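Local coordinates for protein NAD nucleotidase (Haemophilus influenzae, PDB 3ZU0) that hydrolyses NAD to adenosine and nicotinamide riboside, and also removes the 5'-phosphate from nucleotides such as AMP, using zinc as its metal cofactor, at residues A[227-232]-A[243-248]; A[66-71]-A[221-226]; A[407-412]-A[466-471]. All coordinates share one frame; numbering follows the deposited sequence.

Contact 1 of 3, residues A[227-232]-A[243-248]; sequences SHYLYG and VIYEYP. With ZN (zinc ion), chain D.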
loop_
_atom_site.group_PDB
_atom_site.type_symbol
_atom_site.label_atom_id
_atom_site.label_comp_id
_atom_site.label_asym_id
_atom_site.label_seq_id
_atom_site.Cartn_x
_atom_site.Cartn_y
_atom_site.Cartn_z
ATOM N N SER A 227 -1.103 -16.159 13.043
ATOM C CA SER A 227 -2.393 -16.439 13.665
ATOM C C SER A 227 -2.309 -17.538 14.736
ATOM O O SER A 227 -3.210 -17.693 15.559
ATOM C CB SER A 227 -3.476 -16.730 12.613
ATOM O OG SER A 227 -2.987 -17.578 11.571
ATOM N N HIS A 228 -1.212 -18.284 14.744
ATOM C CA HIS A 228 -1.030 -19.332 15.745
ATOM C C HIS A 228 -2.069 -20.458 15.639
ATOM O O HIS A 228 -2.283 -21.184 16.611
ATOM C CB HIS A 228 -1.058 -18.760 17.174
ATOM C CG HIS A 228 0.062 -17.808 17.485
ATOM N ND1 HIS A 228 0.414 -17.481 18.779
ATOM C CD2 HIS A 228 0.890 -17.100 16.682
ATOM C CE1 HIS A 228 1.412 -16.614 18.758
ATOM N NE2 HIS A 228 1.722 -16.367 17.496
ATOM N N TYR A 229 -2.695 -20.627 14.473
ATOM C CA TYR A 229 -3.685 -21.702 14.306
ATOM C C TYR A 229 -3.058 -23.069 14.066
ATOM O O TYR A 229 -2.181 -23.241 13.204
ATOM C CB TYR A 229 -4.636 -21.437 13.137
ATOM C CG TYR A 229 -5.517 -20.214 13.268
ATOM C CD1 TYR A 229 -5.783 -19.635 14.510
ATOM C CD2 TYR A 229 -6.098 -19.646 12.134
ATOM C CE1 TYR A 229 -6.595 -18.512 14.605
ATOM C CE2 TYR A 229 -6.904 -18.530 12.224
ATOM C CZ TYR A 229 -7.144 -17.966 13.451
ATOM O OH TYR A 229 -7.955 -16.858 13.516
ATOM N N LEU A 230 -3.557 -24.057 14.796
ATOM C CA LEU A 230 -3.249 -25.447 14.512
ATOM C C LEU A 230 -4.042 -25.887 13.266
ATOM O O LEU A 230 -5.267 -25.888 13.272
ATOM C CB LEU A 230 -3.614 -26.310 15.733
ATOM C CG LEU A 230 -3.490 -27.829 15.576
ATOM C CD1 LEU A 230 -2.115 -28.195 15.020
ATOM C CD2 LEU A 230 -3.761 -28.561 16.896
ATOM N N TYR A 231 -3.338 -26.210 12.186
ATOM C CA TYR A 231 -3.949 -26.831 11.023
ATOM C C TYR A 231 -3.730 -28.314 11.206
ATOM O O TYR A 231 -2.588 -28.750 11.416
ATOM C CB TYR A 231 -3.250 -26.394 9.743
ATOM C CG TYR A 231 -3.632 -25.009 9.251
ATOM C CD1 TYR A 231 -3.550 -23.900 10.089
ATOM C CD2 TYR A 231 -4.053 -24.811 7.939
ATOM C CE1 TYR A 231 -3.885 -22.602 9.620
ATOM C CE2 TYR A 231 -4.393 -23.545 7.468
ATOM C CZ TYR A 231 -4.302 -22.445 8.310
ATOM O OH TYR A 231 -4.645 -21.199 7.820
ATOM N N GLY A 232 -4.805 -29.091 11.141
ATOM C CA GLY A 232 -4.725 -30.470 11.571
ATOM C C GLY A 232 -5.505 -31.480 10.772
ATOM O O GLY A 232 -5.730 -31.323 9.577
ATOM N N VAL A 243 -7.779 -27.870 16.842
ATOM C CA VAL A 243 -7.672 -27.838 15.378
ATOM C C VAL A 243 -8.585 -26.770 14.775
ATOM O O VAL A 243 -9.791 -26.791 14.981
ATOM C CB VAL A 243 -7.990 -29.213 14.784
ATOM C CG1 VAL A 243 -8.015 -29.165 13.258
ATOM C CG2 VAL A 243 -6.960 -30.229 15.272
ATOM N N ILE A 244 -8.008 -25.823 14.044
ATOM C CA ILE A 244 -8.818 -24.772 13.429
ATOM C C ILE A 244 -9.207 -25.090 11.984
ATOM O O ILE A 244 -10.353 -24.893 11.599
ATOM C CB ILE A 244 -8.133 -23.408 13.466
ATOM C CG1 ILE A 244 -7.839 -22.995 14.915
ATOM C CG2 ILE A 244 -9.028 -22.348 12.801
ATOM C CD1 ILE A 244 -9.075 -22.931 15.764
ATOM N N TYR A 245 -8.250 -25.576 11.197
ATOM C CA TYR A 245 -8.462 -25.840 9.791
ATOM C C TYR A 245 -7.775 -27.129 9.426
ATOM O O TYR A 245 -6.886 -27.591 10.138
ATOM C CB TYR A 245 -7.835 -24.746 8.930
ATOM C CG TYR A 245 -8.493 -23.389 8.966
ATOM C CD1 TYR A 245 -9.818 -23.225 8.601
ATOM C CD2 TYR A 245 -7.763 -22.249 9.315
ATOM C CE1 TYR A 245 -10.418 -21.981 8.611
ATOM C CE2 TYR A 245 -8.349 -20.991 9.302
ATOM C CZ TYR A 245 -9.674 -20.867 8.950
ATOM O OH TYR A 245 -10.267 -19.630 8.958
ATOM N N GLU A 246 -8.144 -27.689 8.279
ATOM C CA GLU A 246 -7.471 -28.879 7.794
ATOM C C GLU A 246 -6.032 -28.536 7.347
ATOM O O GLU A 246 -5.782 -27.436 6.834
ATOM C CB GLU A 246 -8.269 -29.507 6.647
ATOM C CG GLU A 246 -7.799 -30.903 6.253
ATOM C CD GLU A 246 -8.187 -31.959 7.292
ATOM O OE1 GLU A 246 -9.111 -31.706 8.097
ATOM O OE2 GLU A 246 -7.557 -33.035 7.305
ATOM N N TYR A 247 -5.091 -29.467 7.542
ATOM C CA TYR A 247 -3.716 -29.218 7.128
ATOM C C TYR A 247 -3.616 -29.688 5.710
ATOM O O TYR A 247 -3.663 -30.892 5.465
ATOM C CB TYR A 247 -2.680 -29.961 7.972
ATOM C CG TYR A 247 -1.255 -29.644 7.533
ATOM C CD1 TYR A 247 -0.593 -28.521 8.019
ATOM C CD2 TYR A 247 -0.579 -30.464 6.630
ATOM C CE1 TYR A 247 0.697 -28.218 7.625
ATOM C CE2 TYR A 247 0.721 -30.171 6.230
ATOM C CZ TYR A 247 1.349 -29.043 6.731
ATOM O OH TYR A 247 2.638 -28.748 6.334
ATOM N N PRO A 248 -3.521 -28.721 4.784
ATOM C CA PRO A 248 -3.419 -27.679 3.784
ATOM C C PRO A 248 -4.874 -27.312 3.624
ATOM O O PRO A 248 -5.705 -28.236 3.598
ATOM C CB PRO A 248 -2.904 -28.445 2.541
ATOM C CG PRO A 248 -2.864 -29.865 2.968
ATOM C CD PRO A 248 -2.583 -29.750 4.376
HETATM ZN ZN ZN D . 3.089 -14.884 16.914
#
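Tyr231 and Tyr245 run alongside each other and point the same way. Tyr245 lays its CB over one face of the Tyr231 ring, 4.0 Å from that ring's centroid. Beyond CB the two rings, tilted 57° apart, close on each other where Tyr245 CD2 reaches Tyr231 CZ at 3.6 Å. Tyr229 is held differently: CG2 of Ile244 sits over one face of its ring and CB of Ser227 over the opposite face. Tyr247 turns the other way. With CG anti to the backbone N (chi1 -178°), its ring meets Tyr231 CB at an edge, CD1 coming within 3.8 Å.

The backbones behind these rings are joined in parallel. Ile244 N gives a hydrogen bond to Leu230 O, and Gly232 N gives one to Tyr245 O at 2.8 Å. Gly232 O accepts from Tyr247 N. Gly232 is therefore bonded at the corner residue and just beyond it, while Leu230 O takes the bond before it.

The polar ends find partners farther out: Tyr231 OH bonds Ser206, Tyr247 OH bonds His17, and Glu246 forms a salt bridge with Arg237. Ser227 OG and His228 N both hydrogen-bond Glu263, bracing the turn before the strand. From that turn His228 NE2 reaches a zinc ion at 2.1 Å, joining Asp20, His22 and Asp70. The sequence Gly225-Asp226-Ser227-His228 probably corresponds to the GHXH metal-binding motif of calcineurin-like phosphoesterases, with Asp226 in place of its first histidine.

Contact 2 of 3, residues A[66-71]-A[221-226]; sequences LHAGDA and VIVTGD. With ZN (zinc ion), chain C; ZN (zinc ion), chain D.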
loop_
_atom_site.group_PDB
_atom_site.type_symbol
_atom_site.label_atom_id
_atom_site.label_comp_id
_atom_site.label_asym_id
_atom_site.label_seq_id
_atom_site.Cartn_x
_atom_site.Cartn_y
_atom_site.Cartn_z
ATOM N N LEU A 66 11.634 -23.814 6.358
ATOM C CA LEU A 66 11.138 -22.446 6.467
ATOM C C LEU A 66 10.652 -22.118 7.876
ATOM O O LEU A 66 10.090 -22.967 8.578
ATOM C CB LEU A 66 9.951 -22.262 5.508
ATOM C CG LEU A 66 10.158 -22.609 4.022
ATOM C CD1 LEU A 66 8.850 -22.465 3.279
ATOM C CD2 LEU A 66 11.214 -21.733 3.382
ATOM N N HIS A 67 10.841 -20.867 8.262
ATOM C CA HIS A 67 10.354 -20.346 9.516
ATOM C C HIS A 67 9.540 -19.106 9.168
ATOM O O HIS A 67 10.081 -18.119 8.678
ATOM C CB HIS A 67 11.533 -19.986 10.436
ATOM C CG HIS A 67 11.127 -19.622 11.830
ATOM N ND1 HIS A 67 10.191 -18.647 12.101
ATOM C CD2 HIS A 67 11.547 -20.087 13.035
ATOM C CE1 HIS A 67 10.039 -18.537 13.410
ATOM N NE2 HIS A 67 10.855 -19.397 14.001
ATOM N N ALA A 68 8.236 -19.154 9.421
ATOM C CA ALA A 68 7.336 -18.113 8.940
ATOM C C ALA A 68 7.174 -16.926 9.899
ATOM O O ALA A 68 6.186 -16.208 9.807
ATOM C CB ALA A 68 5.969 -18.720 8.616
ATOM N N GLY A 69 8.113 -16.743 10.832
ATOM C CA GLY A 69 8.189 -15.505 11.602
ATOM C C GLY A 69 7.778 -15.518 13.064
ATOM O O GLY A 69 7.176 -16.473 13.541
ATOM N N ASP A 70 8.063 -14.420 13.760
ATOM C CA ASP A 70 7.929 -14.343 15.224
ATOM C C ASP A 70 8.788 -15.429 15.857
ATOM O O ASP A 70 8.296 -16.261 16.629
ATOM C CB ASP A 70 6.475 -14.492 15.708
ATOM C CG ASP A 70 5.656 -13.241 15.517
ATOM O OD1 ASP A 70 6.202 -12.202 15.081
ATOM O OD2 ASP A 70 4.462 -13.287 15.870
ATOM N N ALA A 71 10.073 -15.424 15.521
ATOM C CA ALA A 71 11.024 -16.282 16.203
ATOM C C ALA A 71 11.204 -15.772 17.622
ATOM O O ALA A 71 11.349 -16.557 18.570
ATOM C CB ALA A 71 12.362 -16.282 15.466
ATOM N N VAL A 221 1.726 -21.759 -3.000
ATOM C CA VAL A 221 1.680 -22.227 -1.619
ATOM C C VAL A 221 1.956 -21.022 -0.733
ATOM O O VAL A 221 2.860 -20.243 -1.028
ATOM C CB VAL A 221 2.768 -23.315 -1.364
ATOM C CG1 VAL A 221 2.709 -23.823 0.075
ATOM C CG2 VAL A 221 2.626 -24.477 -2.339
ATOM N N ILE A 222 1.160 -20.863 0.325
ATOM C CA ILE A 222 1.356 -19.810 1.291
ATOM C C ILE A 222 1.584 -20.413 2.685
ATOM O O ILE A 222 0.653 -20.893 3.345
ATOM C CB ILE A 222 0.163 -18.826 1.310
ATOM C CG1 ILE A 222 -0.202 -18.415 -0.137
ATOM C CG2 ILE A 222 0.500 -17.617 2.209
ATOM C CD1 ILE A 222 -1.424 -17.470 -0.264
ATOM N N VAL A 223 2.843 -20.405 3.099
ATOM C CA VAL A 223 3.263 -20.935 4.391
ATOM C C VAL A 223 3.047 -19.828 5.396
ATOM O O VAL A 223 3.618 -18.737 5.292
ATOM C CB VAL A 223 4.729 -21.331 4.350
ATOM C CG1 VAL A 223 5.210 -21.881 5.749
ATOM C CG2 VAL A 223 4.976 -22.319 3.184
ATOM N N THR A 224 2.209 -20.111 6.377
ATOM C CA THR A 224 1.574 -19.055 7.149
ATOM C C THR A 224 2.187 -18.846 8.540
ATOM O O THR A 224 2.597 -19.808 9.206
ATOM C CB THR A 224 0.082 -19.349 7.286
ATOM O OG1 THR A 224 -0.543 -19.170 6.005
ATOM C CG2 THR A 224 -0.572 -18.391 8.303
ATOM N N GLY A 225 2.228 -17.588 8.977
ATOM C CA GLY A 225 2.545 -17.274 10.362
ATOM C C GLY A 225 1.623 -16.186 10.904
ATOM O O GLY A 225 0.834 -15.610 10.145
ATOM N N ASP A 226 1.715 -15.930 12.214
ATOM C CA ASP A 226 0.984 -14.863 12.912
ATOM C C ASP A 226 -0.368 -15.181 13.549
ATOM O O ASP A 226 -0.760 -14.513 14.506
ATOM C CB ASP A 226 0.853 -13.567 12.094
ATOM C CG ASP A 226 0.343 -12.402 12.954
ATOM O OD1 ASP A 226 1.070 -11.961 13.857
ATOM O OD2 ASP A 226 -0.785 -11.924 12.763
HETATM ZN ZN ZN C . 2.985 -12.501 14.669
HETATM ZN ZN ZN D . 3.089 -14.884 16.914
#
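Asp70 and Asp226 meet through metal rather than through each other, a worked case of how a dinuclear site joins two chain segments. The side chain of Asp70 leaves a tight loop with its CB pointing toward 221-226, and CG anti to the carbonyl carbon (chi1 -77°) sets the carboxylate at the two zinc ions. Its CB lies 3.6 Å from the zinc of chain D, while CG is nearer the zinc of chain C. At the tip the oxygens divide the work. OD2 binds the chain C zinc at 2.1 Å and also the zinc of chain D at 2.4 Å, whereas OD1 coordinates neither; the carboxylate also has His103 as a polar partner.

From the other segment Asp226 OD1 reaches the chain C zinc at 2.1 Å. Its OD2 is paired with Lys163, and its backbone N bonds Asp20, itself a ligand of the chain D zinc. Asn102 and His203 help complete the chain C site, and Ala68 O holds His203 by its ND1, a second-shell link from this same loop.

Beneath the metals the contact is apolar and carries no direct hydrogen bond. Leu66 CD1 touches Val223 CG2 at 3.9 Å, and Ala68 CB rests 3.6 Å from Thr224 O. Gly225, having no side chain, lets Ala68 O lie close over its CA. The loop is stiffened by Gly69 N, which bonds His67 ND1 in the plane of the imidazole.

Asp70 OD2 and Asp226 OD1 stand 4.2 Å apart, a like-charged pair probably made tolerable by the zinc between them. An aspartate oxygen shared by two zinc ions 3.3 Å apart is consistent with a binuclear centre acting as one unit.

Contact 3 of 3, residues A[407-412]-A[466-471]; sequences QNAGGV and FPYGAG. With A12 (phosphomethylphosphonic acid adenosyl ester), chain F.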
loop_
_atom_site.group_PDB
_atom_site.type_symbol
_atom_site.label_atom_id
_atom_site.label_comp_id
_atom_site.label_asym_id
_atom_site.label_seq_id
_atom_site.Cartn_x
_atom_site.Cartn_y
_atom_site.Cartn_z
ATOM N N GLN A 407 -0.735 2.750 32.579
ATOM C CA GLN A 407 0.004 1.618 32.041
ATOM C C GLN A 407 -0.970 0.757 31.264
ATOM O O GLN A 407 -2.098 0.539 31.705
ATOM C CB GLN A 407 0.645 0.798 33.178
ATOM C CG GLN A 407 1.300 -0.528 32.748
ATOM C CD GLN A 407 2.625 -0.312 32.057
ATOM O OE1 GLN A 407 3.091 0.815 31.941
ATOM N NE2 GLN A 407 3.247 -1.390 31.601
ATOM N N ASN A 408 -0.553 0.303 30.086
ATOM C CA ASN A 408 -1.378 -0.589 29.281
ATOM C C ASN A 408 -1.301 -2.017 29.811
ATOM O O ASN A 408 -0.231 -2.497 30.176
ATOM C CB ASN A 408 -0.987 -0.526 27.797
ATOM C CG ASN A 408 0.449 -0.965 27.538
ATOM O OD1 ASN A 408 0.702 -1.818 26.669
ATOM N ND2 ASN A 408 1.390 -0.396 28.269
ATOM N N ALA A 409 -2.443 -2.690 29.855
ATOM C CA ALA A 409 -2.513 -4.062 30.343
ATOM C C ALA A 409 -1.569 -5.015 29.595
ATOM O O ALA A 409 -0.996 -5.920 30.194
ATOM C CB ALA A 409 -3.955 -4.556 30.293
ATOM N N GLY A 410 -1.388 -4.802 28.292
ATOM C CA GLY A 410 -0.492 -5.652 27.510
ATOM C C GLY A 410 0.957 -5.500 27.949
ATOM O O GLY A 410 1.798 -6.320 27.624
ATOM N N GLY A 411 1.243 -4.432 28.685
ATOM C CA GLY A 411 2.581 -4.183 29.170
ATOM C C GLY A 411 2.942 -4.983 30.412
ATOM O O GLY A 411 4.072 -4.903 30.892
ATOM N N VAL A 412 1.986 -5.749 30.928
ATOM C CA VAL A 412 2.188 -6.546 32.144
ATOM C C VAL A 412 1.744 -7.966 31.831
ATOM O O VAL A 412 0.555 -8.209 31.576
ATOM C CB VAL A 412 1.383 -5.969 33.324
ATOM C CG1 VAL A 412 1.634 -6.772 34.628
ATOM C CG2 VAL A 412 1.736 -4.502 33.532
ATOM N N PHE A 466 -5.706 -1.952 26.924
ATOM C CA PHE A 466 -6.601 -1.515 27.976
ATOM C C PHE A 466 -5.830 -0.830 29.113
ATOM O O PHE A 466 -4.815 -1.338 29.577
ATOM C CB PHE A 466 -7.454 -2.659 28.487
ATOM C CG PHE A 466 -8.719 -2.192 29.141
ATOM C CD1 PHE A 466 -8.728 -1.849 30.484
ATOM C CD2 PHE A 466 -9.882 -2.050 28.406
ATOM C CE1 PHE A 466 -9.873 -1.397 31.085
ATOM C CE2 PHE A 466 -11.038 -1.597 29.010
ATOM C CZ PHE A 466 -11.037 -1.271 30.356
ATOM N N PRO A 467 -6.302 0.348 29.533
ATOM C CA PRO A 467 -5.525 1.187 30.452
ATOM C C PRO A 467 -5.915 1.071 31.930
ATOM O O PRO A 467 -7.096 1.053 32.281
ATOM C CB PRO A 467 -5.821 2.593 29.938
ATOM C CG PRO A 467 -7.238 2.498 29.453
ATOM C CD PRO A 467 -7.414 1.097 28.907
ATOM N N TYR A 468 -4.904 1.004 32.793
ATOM C CA TYR A 468 -5.102 1.017 34.243
ATOM C C TYR A 468 -4.150 2.036 34.821
ATOM O O TYR A 468 -3.056 2.222 34.297
ATOM C CB TYR A 468 -4.787 -0.343 34.844
ATOM C CG TYR A 468 -5.722 -1.448 34.418
ATOM C CD1 TYR A 468 -5.585 -2.056 33.190
ATOM C CD2 TYR A 468 -6.729 -1.882 35.256
ATOM C CE1 TYR A 468 -6.433 -3.068 32.800
ATOM C CE2 TYR A 468 -7.575 -2.885 34.883
ATOM C CZ TYR A 468 -7.422 -3.482 33.651
ATOM O OH TYR A 468 -8.269 -4.495 33.278
ATOM N N GLY A 469 -4.547 2.687 35.910
ATOM C CA GLY A 469 -3.738 3.765 36.438
ATOM C C GLY A 469 -3.510 3.787 37.935
ATOM O O GLY A 469 -4.101 3.031 38.704
ATOM N N ALA A 470 -2.615 4.671 38.348
ATOM C CA ALA A 470 -2.391 4.917 39.764
ATOM C C ALA A 470 -2.582 6.413 39.955
ATOM O O ALA A 470 -2.108 7.201 39.146
ATOM C CB ALA A 470 -0.995 4.499 40.162
ATOM N N GLY A 471 -3.280 6.807 41.009
ATOM C CA GLY A 471 -3.566 8.220 41.193
ATOM C C GLY A 471 -4.698 8.654 40.272
ATOM O O GLY A 471 -5.043 9.837 40.216
HETATM P PB A12 F . 1.424 -12.032 22.022
HETATM O O1B A12 F . 0.804 -12.853 23.214
HETATM O O2B A12 F . 2.608 -11.279 22.588
HETATM O O3B A12 F . 1.880 -12.933 20.942
HETATM P PA A12 F . -0.113 -9.540 22.390
HETATM O O1A A12 F . 0.503 -9.873 23.766
HETATM O O2A A12 F . -1.567 -8.996 22.389
HETATM C C3A A12 F . 0.295 -10.893 21.440
HETATM O "O5'" A12 F . 1.055 -8.616 21.728
HETATM C "C5'" A12 F . 0.799 -7.270 21.519
HETATM C "C4'" A12 F . 0.627 -6.433 22.679
HETATM O "O4'" A12 F . 1.903 -6.396 23.379
HETATM C "C3'" A12 F . 0.470 -5.022 22.307
HETATM O "O3'" A12 F . -0.799 -4.676 21.934
HETATM C "C2'" A12 F . 0.912 -4.291 23.527
HETATM O "O2'" A12 F . -0.106 -4.163 24.433
HETATM C "C1'" A12 F . 1.993 -5.162 24.061
HETATM N N9 A12 F . 3.279 -4.567 23.812
HETATM C C8 A12 F . 4.076 -4.792 22.740
HETATM N N7 A12 F . 5.159 -4.037 22.893
HETATM C C5 A12 F . 5.069 -3.326 24.079
HETATM C C6 A12 F . 5.906 -2.400 24.759
HETATM N N6 A12 F . 7.142 -1.972 24.259
HETATM N N1 A12 F . 5.487 -1.921 25.919
HETATM C C2 A12 F . 4.318 -2.266 26.437
HETATM N N3 A12 F . 3.494 -3.135 25.831
HETATM C C4 A12 F . 3.863 -3.667 24.657
#
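Gln407 and Tyr468 are the hydrogen-bonded pair that joins two antiparallel strands, where 467-470 borders a mixed sheet of the C-terminal domain and 404-408 lies next to it. Each residue both gives and receives: Gln407 N bonds Tyr468 O at 2.9 Å, and Tyr468 N returns to Gln407 O at 3.0 Å. Asn408 and Pro467 follow as the non-hydrogen-bonded pair, and Ala409 N closes the ladder on Phe466 O at 2.7 Å.

Side-chain contact gathers at Ala409. Its CB presses on Phe466 O at 3.4 Å and touches the Tyr468 ring at CE1, 3.8 Å away. Tyr468 takes its ring there by setting CG anti to the carbonyl carbon (chi1 -66°), and its OH goes on to Arg373 O and Ser385 N. Gln407 leads off in another direction, bent at chi2 (75°), to bond Asn514 through OE1. Phe466 packs one ring face on Pro467 CD and meets Phe569 edge-to-face.

Just past the ladder the first strand winds into a 3-10 turn, 409-411, closed by Gly411 N to Asn408 O. Two glycines here bring bare backbone up to the bound nucleotide analogue: Gly410 CA lies 3.4 Å from its O2' and Gly411 CA lies 3.6 Å from its N3. Gly410 O also holds Arg413, which, like Arg373, hydrogen-bonds the analogue. A glycine turn at the end of a sheet strand thus forms part of the adenosine pocket of the 5'-nucleotidase C-terminal domain.

Contacts 1 and 2 belong to the metal-binding half of the chain and follow one another directly at residues 226 and 227, sharing the chain D zinc. Contact 3 lies on the opposite side of the chain's centre, about 31 Å from contact 2 between centres, and lines the adenosine end of the bound analogue, whose phosphonate end lies near the metals. Burial differs: contacts 2 and 3 are core, whereas contact 1 is partly buried and reaches the surface. The chemistry varies with place. Contact 1 combines parallel backbone bonds with packed tyrosines, contact 2 lacks direct hydrogen bonds and relies on metal bridging over apolar packing, and contact 3 is an antiparallel ladder ending in a glycine turn.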